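Local coordinates for conserved domain protein (Streptococcus pneumoniae, PDB 4IAJ) that is of unknown function and consists of a small alpha+beta domain of the DUF4649 family, with two helices and a four-stranded antiparallel sheet, at residues 21-26 with 60-65; 47-52 with 66-71. One frame throughout, in Å; residues are numbered along the deposited sequence.

The centres of contacts 1 and 2 are about 6 Å apart, and both contacts reach the same antiparallel sheet, whose strands run in the order 18-23, 7-12, 46-51, 54-56. Contact 1 joins strand 18-23, outermost in this chain's sheet, to the loop that leads into helix 65-71; contact 2 joins inner strand 46-51 to that helix itself. Along the chain the segments alternate: 21-26, 47-52, 60-65, 66-71. The two contacts also meet directly, since Tyr26 OH lies 3.3 Å from Leu69 CB and Ile65 packs against Leu49. Loop and helix, continuous in sequence, thus cover neighbouring parts of one sheet; contact 2 is buried, contact 1 partly so.

Contact 1: residues 21-26 with 60-65; sequences VTFESY and GTYGDI. With EDO (1,2-ethanediol), chain P.
Tyr62 sets the far end of its ring, CE2 and OH, against the side chains of Val21 and Phe23, two alternate residues of strand 18-23 whose side chains both lean toward the 60-65 loop. The methyl CG2 of Val21 comes up to the ring's edge, near its plane, 3.9 Å from Tyr62 CE2. On the neighbouring side chain the hydroxyl makes the approach: Tyr62 OH stands 3.6 Å from Phe23 CZ, again at an edge and close to the plane of the phenylalanine ring. Both strand side chains point against the tyrosine, and only their outer atoms touch it, while the backbones stay well apart, with 10.7 Å between the CA atoms of Val21 and Tyr62. The tyrosine spans that gap because its CG is anti to the backbone N (chi1 -177°), which sends the ring out toward the strand.

Within the loop, the N-H of Asp64 is directed at both Thr61 O and Thr61 OG1, the latter an ST motif with 3.3 Å from Asp64 N to Thr61 OG1 and a bent N-H...O angle of 137°. The same OG1 is hydrogen-bonded to O1 of an ethanediol molecule, probably from the crystallisation liquor, at 2.7 Å. Around the contact, Phe29 of helix 26-35 meets the Phe23 ring edge-to-face, and the Tyr11 ring meets that of Tyr62 with the planes at about 80°.

No hydrogen bond passes between the two segments. Their cohesion is therefore van der Waals contact of a methyl and an aromatic edge with the phenol end of Tyr62, whose hydroxyl gains no polar partner from this stretch of strand.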
ATOM      1  N   VAL B  21     -15.246 -12.649  11.978  1.00 30.46           N
ATOM      2  CA  VAL B  21     -15.172 -11.409  12.759  1.00 31.69           C
ATOM      3  C   VAL B  21     -16.588 -10.984  13.093  1.00 30.55           C
ATOM      4  O   VAL B  21     -17.512 -11.283  12.346  1.00 28.63           O
ATOM      5  CB  VAL B  21     -14.420 -10.268  12.046  1.00 30.62           C
ATOM      6  CG1 VAL B  21     -12.952 -10.630  11.901  1.00 34.36           C
ATOM      7  CG2 VAL B  21     -15.016  -9.943  10.679  1.00 29.65           C
ATOM      8  N   THR B  22     -16.745 -10.303  14.227  1.00 29.46           N
ATOM      9  CA  THR B  22     -18.053  -9.876  14.694  1.00 28.81           C
ATOM     10  C   THR B  22     -18.026  -8.402  15.085  1.00 30.97           C
ATOM     11  O   THR B  22     -16.987  -7.866  15.495  1.00 31.35           O
ATOM     12  CB  THR B  22     -18.541 -10.701  15.911  1.00 32.23           C
ATOM     13  OG1 THR B  22     -17.686 -10.470  17.032  1.00 33.23           O
ATOM     14  CG2 THR B  22     -18.536 -12.183  15.609  1.00 34.93           C
ATOM     15  N   PHE B  23     -19.180  -7.760  14.951  1.00 28.68           N
ATOM     16  CA  PHE B  23     -19.346  -6.387  15.370  1.00 31.67           C
ATOM     17  C   PHE B  23     -20.598  -6.331  16.212  1.00 29.81           C
ATOM     18  O   PHE B  23     -21.640  -6.865  15.822  1.00 30.15           O
ATOM     19  CB  PHE B  23     -19.371  -5.452  14.147  1.00 31.23           C
ATOM     20  CG  PHE B  23     -18.123  -5.556  13.307  1.00 30.76           C
ATOM     21  CD1 PHE B  23     -17.006  -4.782  13.595  1.00 30.08           C
ATOM     22  CD2 PHE B  23     -18.047  -6.479  12.270  1.00 31.45           C
ATOM     23  CE1 PHE B  23     -15.858  -4.904  12.844  1.00 33.58           C
ATOM     24  CE2 PHE B  23     -16.892  -6.609  11.517  1.00 30.77           C
ATOM     25  CZ  PHE B  23     -15.801  -5.821  11.797  1.00 31.18           C
ATOM     26  N   GLU B  24     -20.465  -5.748  17.403  1.00 31.62           N
ATOM     27  CA  GLU B  24     -21.567  -5.681  18.352  1.00 35.28           C
ATOM     28  C   GLU B  24     -22.656  -4.779  17.798  1.00 35.93           C
ATOM     29  O   GLU B  24     -23.836  -5.101  17.892  1.00 35.72           O
ATOM     30  CB  GLU B  24     -21.102  -5.185  19.723  1.00 38.03           C
ATOM     31  CG  GLU B  24     -22.187  -5.291  20.804  1.00 45.25           C
ATOM     32  CD  GLU B  24     -21.678  -4.985  22.211  1.00 49.18           C
ATOM     33  OE1 GLU B  24     -20.455  -5.105  22.464  1.00 53.35           O
ATOM     34  OE2 GLU B  24     -22.512  -4.638  23.074  1.00 52.14           O
ATOM     35  N   SER B  25     -22.255  -3.670  17.185  1.00 38.28           N
ATOM     36  CA  SER B  25     -23.194  -2.774  16.525  1.00 38.67           C
ATOM     37  C   SER B  25     -22.785  -2.452  15.085  1.00 36.82           C
ATOM     38  O   SER B  25     -21.639  -2.673  14.663  1.00 34.33           O
ATOM     39  CB  SER B  25     -23.328  -1.472  17.330  1.00 40.26           C
ATOM     40  OG  SER B  25     -22.163  -0.674  17.205  1.00 38.35           O
ATOM     41  N   TYR B  26     -23.740  -1.909  14.340  1.00 39.43           N
ATOM     42  CA  TYR B  26     -23.499  -1.426  12.992  1.00 42.66           C
ATOM     43  C   TYR B  26     -22.454  -0.312  12.998  1.00 41.94           C
ATOM     44  O   TYR B  26     -21.580  -0.282  12.125  1.00 37.86           O
ATOM     45  CB  TYR B  26     -24.795  -0.915  12.356  1.00 46.98           C
ATOM     46  CG  TYR B  26     -24.724  -0.788  10.855  1.00 51.76           C
ATOM     47  CD1 TYR B  26     -24.231   0.362  10.251  1.00 54.54           C
ATOM     48  CD2 TYR B  26     -25.144  -1.827  10.040  1.00 62.29           C
ATOM     49  CE1 TYR B  26     -24.164   0.472   8.873  1.00 60.55           C
ATOM     50  CE2 TYR B  26     -25.085  -1.729   8.664  1.00 67.11           C
ATOM     51  CZ  TYR B  26     -24.595  -0.581   8.083  1.00 63.96           C
ATOM     52  OH  TYR B  26     -24.554  -0.499   6.711  1.00 59.33           O
ATOM     53  N   GLY B  60     -19.764 -11.798  -2.676  1.00 30.83           N
ATOM     54  CA  GLY B  60     -18.793 -10.766  -2.930  1.00 24.40           C
ATOM     55  C   GLY B  60     -17.678 -10.839  -1.922  1.00 25.39           C
ATOM     56  O   GLY B  60     -17.602 -11.794  -1.120  1.00 23.43           O
ATOM     57  N   THR B  61     -16.806  -9.839  -2.004  1.00 23.64           N
ATOM     58  CA  THR B  61     -15.639  -9.727  -1.152  1.00 22.44           C
ATOM     59  C   THR B  61     -15.994  -9.049   0.148  1.00 20.33           C
ATOM     60  O   THR B  61     -17.035  -8.380   0.267  1.00 19.96           O
ATOM     61  CB  THR B  61     -14.535  -8.873  -1.800  1.00 24.08           C
ATOM     62  OG1 THR B  61     -15.060  -7.571  -2.085  1.00 27.23           O
ATOM     63  CG2 THR B  61     -14.040  -9.493  -3.075  1.00 26.48           C
ATOM     64  N   TYR B  62     -15.105  -9.211   1.127  1.00 17.88           N
ATOM     65  CA  TYR B  62     -15.256  -8.561   2.406  1.00 18.19           C
ATOM     66  C   TYR B  62     -15.292  -7.055   2.198  1.00 19.80           C
ATOM     67  O   TYR B  62     -16.111  -6.377   2.777  1.00 21.31           O
ATOM     68  CB  TYR B  62     -14.101  -8.938   3.336  1.00 18.88           C
ATOM     69  CG  TYR B  62     -14.211  -8.365   4.728  1.00 20.72           C
ATOM     70  CD1 TYR B  62     -13.859  -7.033   4.982  1.00 19.49           C
ATOM     71  CD2 TYR B  62     -14.670  -9.134   5.789  1.00 21.40           C
ATOM     72  CE1 TYR B  62     -13.974  -6.494   6.244  1.00 21.49           C
ATOM     73  CE2 TYR B  62     -14.778  -8.595   7.061  1.00 23.06           C
ATOM     74  CZ  TYR B  62     -14.419  -7.275   7.276  1.00 23.84           C
ATOM     75  OH  TYR B  62     -14.538  -6.736   8.534  1.00 27.17           O
ATOM     76  N   GLY B  63     -14.403  -6.552   1.352  1.00 21.93           N
ATOM     77  CA  GLY B  63     -14.288  -5.122   1.089  1.00 22.77           C
ATOM     78  C   GLY B  63     -15.541  -4.475   0.551  1.00 25.02           C
ATOM     79  O   GLY B  63     -15.767  -3.318   0.801  1.00 24.42           O
ATOM     80  N   ASP B  64     -16.368  -5.234  -0.165  1.00 22.62           N
ATOM     81  CA  ASP B  64     -17.610  -4.690  -0.740  1.00 23.36           C
ATOM     82  C   ASP B  64     -18.837  -4.774   0.172  1.00 24.07           C
ATOM     83  O   ASP B  64     -19.933  -4.328  -0.209  1.00 26.49           O
ATOM     84  CB  ASP B  64     -17.933  -5.418  -2.048  1.00 25.49           C
ATOM     85  CG  ASP B  64     -17.104  -4.939  -3.202  1.00 29.66           C
ATOM     86  OD1 ASP B  64     -16.584  -3.804  -3.149  1.00 31.20           O
ATOM     87  OD2 ASP B  64     -16.998  -5.687  -4.192  1.00 32.00           O
ATOM     88  N   ILE B  65     -18.679  -5.328   1.368  1.00 22.44           N
ATOM     89  CA  ILE B  65     -19.805  -5.403   2.309  1.00 22.58           C
ATOM     90  C   ILE B  65     -20.331  -4.043   2.736  1.00 23.96           C
ATOM     91  O   ILE B  65     -21.542  -3.824   2.748  1.00 22.49           O
ATOM     92  CB  ILE B  65     -19.474  -6.204   3.576  1.00 22.12           C
ATOM     93  CG1 ILE B  65     -19.205  -7.664   3.228  1.00 23.32           C
ATOM     94  CG2 ILE B  65     -20.657  -6.140   4.549  1.00 22.25           C
ATOM     95  CD1 ILE B  65     -18.684  -8.473   4.400  1.00 25.78           C
TER
HETATM   96  C1  EDO P 203     -11.783  -5.354  -2.643  1.00 40.29           C
HETATM   97  O1  EDO P 203     -13.187  -5.641  -2.639  1.00 31.48           O
HETATM   98  C2  EDO P 203     -11.449  -3.985  -2.049  1.00 38.88           C
HETATM   99  O2  EDO P 203     -12.549  -3.391  -1.339  1.00 34.74           O

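Contact 2: residues 47-52 with 66-71; sequences QKLTYK and FFYLMK
Leu49 and Tyr68 both hold CG anti to the backbone N, with chi1 167° and 172°, and these torsions carry their side chains out from strand 46-51 and from helix 65-71 until they meet. In Leu49, with chi2 at 64° for CD1, the other methyl, CD2, extends anti to CA toward the helix, and this one methyl makes both of the close contacts between the segments. It lies 4.1 Å from Tyr68 CE2, approaching the ring at a slant. The second is with Leu69, the next residue along the helix, where the methyls Leu49 CD2 and Leu69 CD2 are 4.4 Å apart. The leucine branch is thus set against two consecutive helical side chains, one aromatic and one aliphatic.

Two residues further along the strand, Tyr51 is also directed at the helix and loses some surface to it, although Tyr51 CD1 stays 5.1 Å from Leu69 CD2. Lys52 CG lies over one face of the Tyr51 ring, 3.6 Å above the plane and displaced toward the rim.

No hydrogen bond joins strand and helix here, and the carbon separations are those of ordinary van der Waals contact. The surroundings complete a hydrophobic layer: Leu56 of strand 54-56 touches Leu49, Tyr51 and Leu69, Ile9 of strand 7-12 reaches Leu49, and Tyr58 meets the Tyr68 ring edge-to-face. Phe66 and selenomethionine Met70 pack against Phe66 and Met70 of a neighbouring subunit, and Phe66 also touches Phe29 of helix 26-35; the helix thus takes part in both the core and a subunit interface. The arrangement is that of an alpha+beta domain in which a short helix rests on an antiparallel sheet through an apolar core.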
ATOM      1  N   GLN B  47     -17.996 -16.036   2.988  1.00 25.59           N
ATOM      2  CA  GLN B  47     -18.715 -17.282   3.054  1.00 28.53           C
ATOM      3  C   GLN B  47     -20.056 -17.096   3.732  1.00 30.42           C
ATOM      4  O   GLN B  47     -21.023 -17.732   3.337  1.00 32.42           O
ATOM      5  CB  GLN B  47     -17.890 -18.306   3.811  1.00 31.62           C
ATOM      6  CG  GLN B  47     -18.308 -19.730   3.518  1.00 41.66           C
ATOM      7  CD  GLN B  47     -17.977 -20.646   4.663  1.00 47.91           C
ATOM      8  OE1 GLN B  47     -18.400 -20.409   5.802  1.00 50.77           O
ATOM      9  NE2 GLN B  47     -17.202 -21.690   4.384  1.00 58.54           N
ATOM     10  N   LYS B  48     -20.118 -16.239   4.759  1.00 28.89           N
ATOM     11  CA  LYS B  48     -21.374 -15.958   5.471  1.00 29.73           C
ATOM     12  C   LYS B  48     -21.428 -14.516   5.991  1.00 29.43           C
ATOM     13  O   LYS B  48     -20.490 -14.065   6.624  1.00 28.68           O
ATOM     14  CB  LYS B  48     -21.531 -16.920   6.643  1.00 32.91           C
ATOM     15  CG  LYS B  48     -22.780 -16.713   7.479  1.00 38.78           C
ATOM     16  CD  LYS B  48     -22.944 -17.817   8.520  1.00 47.61           C
ATOM     17  CE  LYS B  48     -22.119 -17.535   9.766  1.00 54.34           C
ATOM     18  NZ  LYS B  48     -22.240 -18.618  10.777  1.00 59.25           N
ATOM     19  N   LEU B  49     -22.522 -13.811   5.710  1.00 26.48           N
ATOM     20  CA  LEU B  49     -22.768 -12.472   6.247  1.00 27.32           C
ATOM     21  C   LEU B  49     -24.083 -12.502   7.004  1.00 27.51           C
ATOM     22  O   LEU B  49     -25.127 -12.730   6.410  1.00 31.28           O
ATOM     23  CB  LEU B  49     -22.820 -11.437   5.134  1.00 25.81           C
ATOM     24  CG  LEU B  49     -23.356 -10.049   5.480  1.00 27.51           C
ATOM     25  CD1 LEU B  49     -22.451  -9.343   6.490  1.00 31.26           C
ATOM     26  CD2 LEU B  49     -23.489  -9.213   4.225  1.00 29.67           C
ATOM     27  N   THR B  50     -24.024 -12.251   8.309  1.00 27.57           N
ATOM     28  CA  THR B  50     -25.184 -12.378   9.187  1.00 30.42           C
ATOM     29  C   THR B  50     -25.480 -11.013   9.792  1.00 31.93           C
ATOM     30  O   THR B  50     -24.630 -10.425  10.479  1.00 36.13           O
ATOM     31  CB  THR B  50     -24.943 -13.419  10.301  1.00 33.30           C
ATOM     32  OG1 THR B  50     -24.624 -14.696   9.723  1.00 35.27           O
ATOM     33  CG2 THR B  50     -26.163 -13.588  11.158  1.00 37.93           C
ATOM     34  N   TYR B  51     -26.682 -10.518   9.523  1.00 32.78           N
ATOM     35  CA  TYR B  51     -27.144  -9.235  10.023  1.00 34.07           C
ATOM     36  C   TYR B  51     -28.320  -9.429  10.981  1.00 34.38           C
ATOM     37  O   TYR B  51     -29.388  -9.888  10.576  1.00 35.14           O
ATOM     38  CB  TYR B  51     -27.552  -8.336   8.861  1.00 32.53           C
ATOM     39  CG  TYR B  51     -28.084  -7.002   9.304  1.00 33.09           C
ATOM     40  CD1 TYR B  51     -27.225  -6.019   9.778  1.00 37.63           C
ATOM     41  CD2 TYR B  51     -29.438  -6.719   9.254  1.00 35.21           C
ATOM     42  CE1 TYR B  51     -27.706  -4.786  10.186  1.00 39.37           C
ATOM     43  CE2 TYR B  51     -29.926  -5.489   9.659  1.00 36.36           C
ATOM     44  CZ  TYR B  51     -29.051  -4.526  10.123  1.00 38.92           C
ATOM     45  OH  TYR B  51     -29.510  -3.299  10.525  1.00 39.09           O
ATOM     46  N   LYS B  52     -28.123  -9.062  12.244  1.00 36.91           N
ATOM     47  CA  LYS B  52     -29.111  -9.314  13.306  1.00 40.67           C
ATOM     48  C   LYS B  52     -29.577 -10.767  13.320  1.00 41.53           C
ATOM     49  O   LYS B  52     -30.748 -11.038  13.545  1.00 44.94           O
ATOM     50  CB  LYS B  52     -30.314  -8.394  13.151  1.00 40.72           C
ATOM     51  CG  LYS B  52     -29.926  -6.940  13.017  1.00 43.78           C
ATOM     52  CD  LYS B  52     -31.145  -6.035  12.971  1.00 45.94           C
ATOM     53  CE  LYS B  52     -31.701  -5.792  14.352  1.00 49.89           C
ATOM     54  NZ  LYS B  52     -32.434  -4.502  14.366  1.00 57.13           N
ATOM     55  N   PHE B  66     -19.428  -3.120   3.053  1.00 23.49           N
ATOM     56  CA  PHE B  66     -19.830  -1.782   3.490  1.00 27.19           C
ATOM     57  C   PHE B  66     -20.801  -1.127   2.505  1.00 29.15           C
ATOM     58  O   PHE B  66     -21.835  -0.611   2.898  1.00 24.07           O
ATOM     59  CB  PHE B  66     -18.583  -0.902   3.706  1.00 28.58           C
ATOM     60  CG  PHE B  66     -18.885   0.475   4.218  1.00 32.68           C
ATOM     61  CD1 PHE B  66     -19.059   0.703   5.571  1.00 37.01           C
ATOM     62  CD2 PHE B  66     -18.972   1.549   3.352  1.00 37.93           C
ATOM     63  CE1 PHE B  66     -19.336   1.973   6.054  1.00 38.70           C
ATOM     64  CE2 PHE B  66     -19.246   2.819   3.826  1.00 42.76           C
ATOM     65  CZ  PHE B  66     -19.428   3.033   5.181  1.00 42.34           C
ATOM     66  N   PHE B  67     -20.477  -1.163   1.221  1.00 27.72           N
ATOM     67  CA  PHE B  67     -21.328  -0.532   0.212  1.00 29.31           C
ATOM     68  C   PHE B  67     -22.622  -1.307  -0.011  1.00 27.60           C
ATOM     69  O   PHE B  67     -23.683  -0.708  -0.131  1.00 30.91           O
ATOM     70  CB  PHE B  67     -20.542  -0.373  -1.087  1.00 30.85           C
ATOM     71  CG  PHE B  67     -19.344   0.513  -0.924  1.00 37.46           C
ATOM     72  CD1 PHE B  67     -19.498   1.890  -0.865  1.00 39.39           C
ATOM     73  CD2 PHE B  67     -18.076  -0.031  -0.721  1.00 43.70           C
ATOM     74  CE1 PHE B  67     -18.405   2.720  -0.682  1.00 41.33           C
ATOM     75  CE2 PHE B  67     -16.973   0.798  -0.531  1.00 43.97           C
ATOM     76  CZ  PHE B  67     -17.144   2.176  -0.504  1.00 41.71           C
ATOM     77  N   TYR B  68     -22.528  -2.633  -0.070  1.00 26.61           N
ATOM     78  CA  TYR B  68     -23.714  -3.495  -0.154  1.00 29.30           C
ATOM     79  C   TYR B  68     -24.744  -3.164   0.919  1.00 30.55           C
ATOM     80  O   TYR B  68     -25.909  -2.934   0.606  1.00 33.83           O
ATOM     81  CB  TYR B  68     -23.307  -4.969  -0.059  1.00 31.71           C
ATOM     82  CG  TYR B  68     -24.457  -5.964   0.062  1.00 33.45           C
ATOM     83  CD1 TYR B  68     -25.150  -6.425  -1.068  1.00 33.28           C
ATOM     84  CD2 TYR B  68     -24.813  -6.472   1.304  1.00 33.44           C
ATOM     85  CE1 TYR B  68     -26.179  -7.356  -0.945  1.00 38.82           C
ATOM     86  CE2 TYR B  68     -25.828  -7.398   1.436  1.00 38.67           C
ATOM     87  CZ  TYR B  68     -26.511  -7.836   0.322  1.00 41.22           C
ATOM     88  OH  TYR B  68     -27.514  -8.753   0.513  1.00 48.00           O
ATOM     89  N   LEU B  69     -24.319  -3.155   2.180  1.00 29.42           N
ATOM     90  CA  LEU B  69     -25.228  -2.920   3.296  1.00 31.02           C
ATOM     91  C   LEU B  69     -25.870  -1.546   3.214  1.00 33.80           C
ATOM     92  O   LEU B  69     -27.048  -1.397   3.512  1.00 39.50           O
ATOM     93  CB  LEU B  69     -24.507  -3.078   4.642  1.00 30.10           C
ATOM     94  CG  LEU B  69     -24.173  -4.509   5.051  1.00 28.58           C
ATOM     95  CD1 LEU B  69     -23.479  -4.537   6.407  1.00 28.69           C
ATOM     96  CD2 LEU B  69     -25.423  -5.382   5.079  1.00 32.86           C
HETATM   97  N   MSE B  70     -25.097  -0.557   2.784  1.00 34.69           N
HETATM   98  CA  MSE B  70     -25.573   0.820   2.714  1.00 41.01           C
HETATM   99  C   MSE B  70     -26.684   0.990   1.723  1.00 40.41           C
HETATM  100  O   MSE B  70     -27.484   1.900   1.857  1.00 41.89           O
HETATM  101  CB  MSE B  70     -24.460   1.746   2.247  1.00 40.09           C
HETATM  102  CG  MSE B  70     -24.041   2.692   3.348  1.00 45.89           C
HETATM  103 SE   MSE B  70     -22.622   3.835   2.618  0.75 56.52          SE
HETATM  104  CE  MSE B  70     -22.665   3.592   0.670  1.00 38.33           C
ATOM    105  N   LYS B  71     -26.720   0.137   0.702  1.00 44.66           N
ATOM    106  CA  LYS B  71     -27.708   0.224  -0.374  0.50 45.69           C
ATOM    107  C   LYS B  71     -28.928  -0.656  -0.115  1.00 43.89           C
ATOM    108  O   LYS B  71     -29.973  -0.472  -0.723  1.00 46.53           O
ATOM    109  CB  LYS B  71     -27.075  -0.183  -1.707  0.50 45.79           C
ATOM    110  CG  LYS B  71     -26.004   0.759  -2.219  0.50 47.44           C
ATOM    111  CD  LYS B  71     -25.672   0.447  -3.669  0.50 48.47           C
ATOM    112  CE  LYS B  71     -24.275   0.918  -4.032  0.50 47.20           C
ATOM    113  NZ  LYS B  71     -24.180   1.180  -5.491  0.50 46.61           N
TER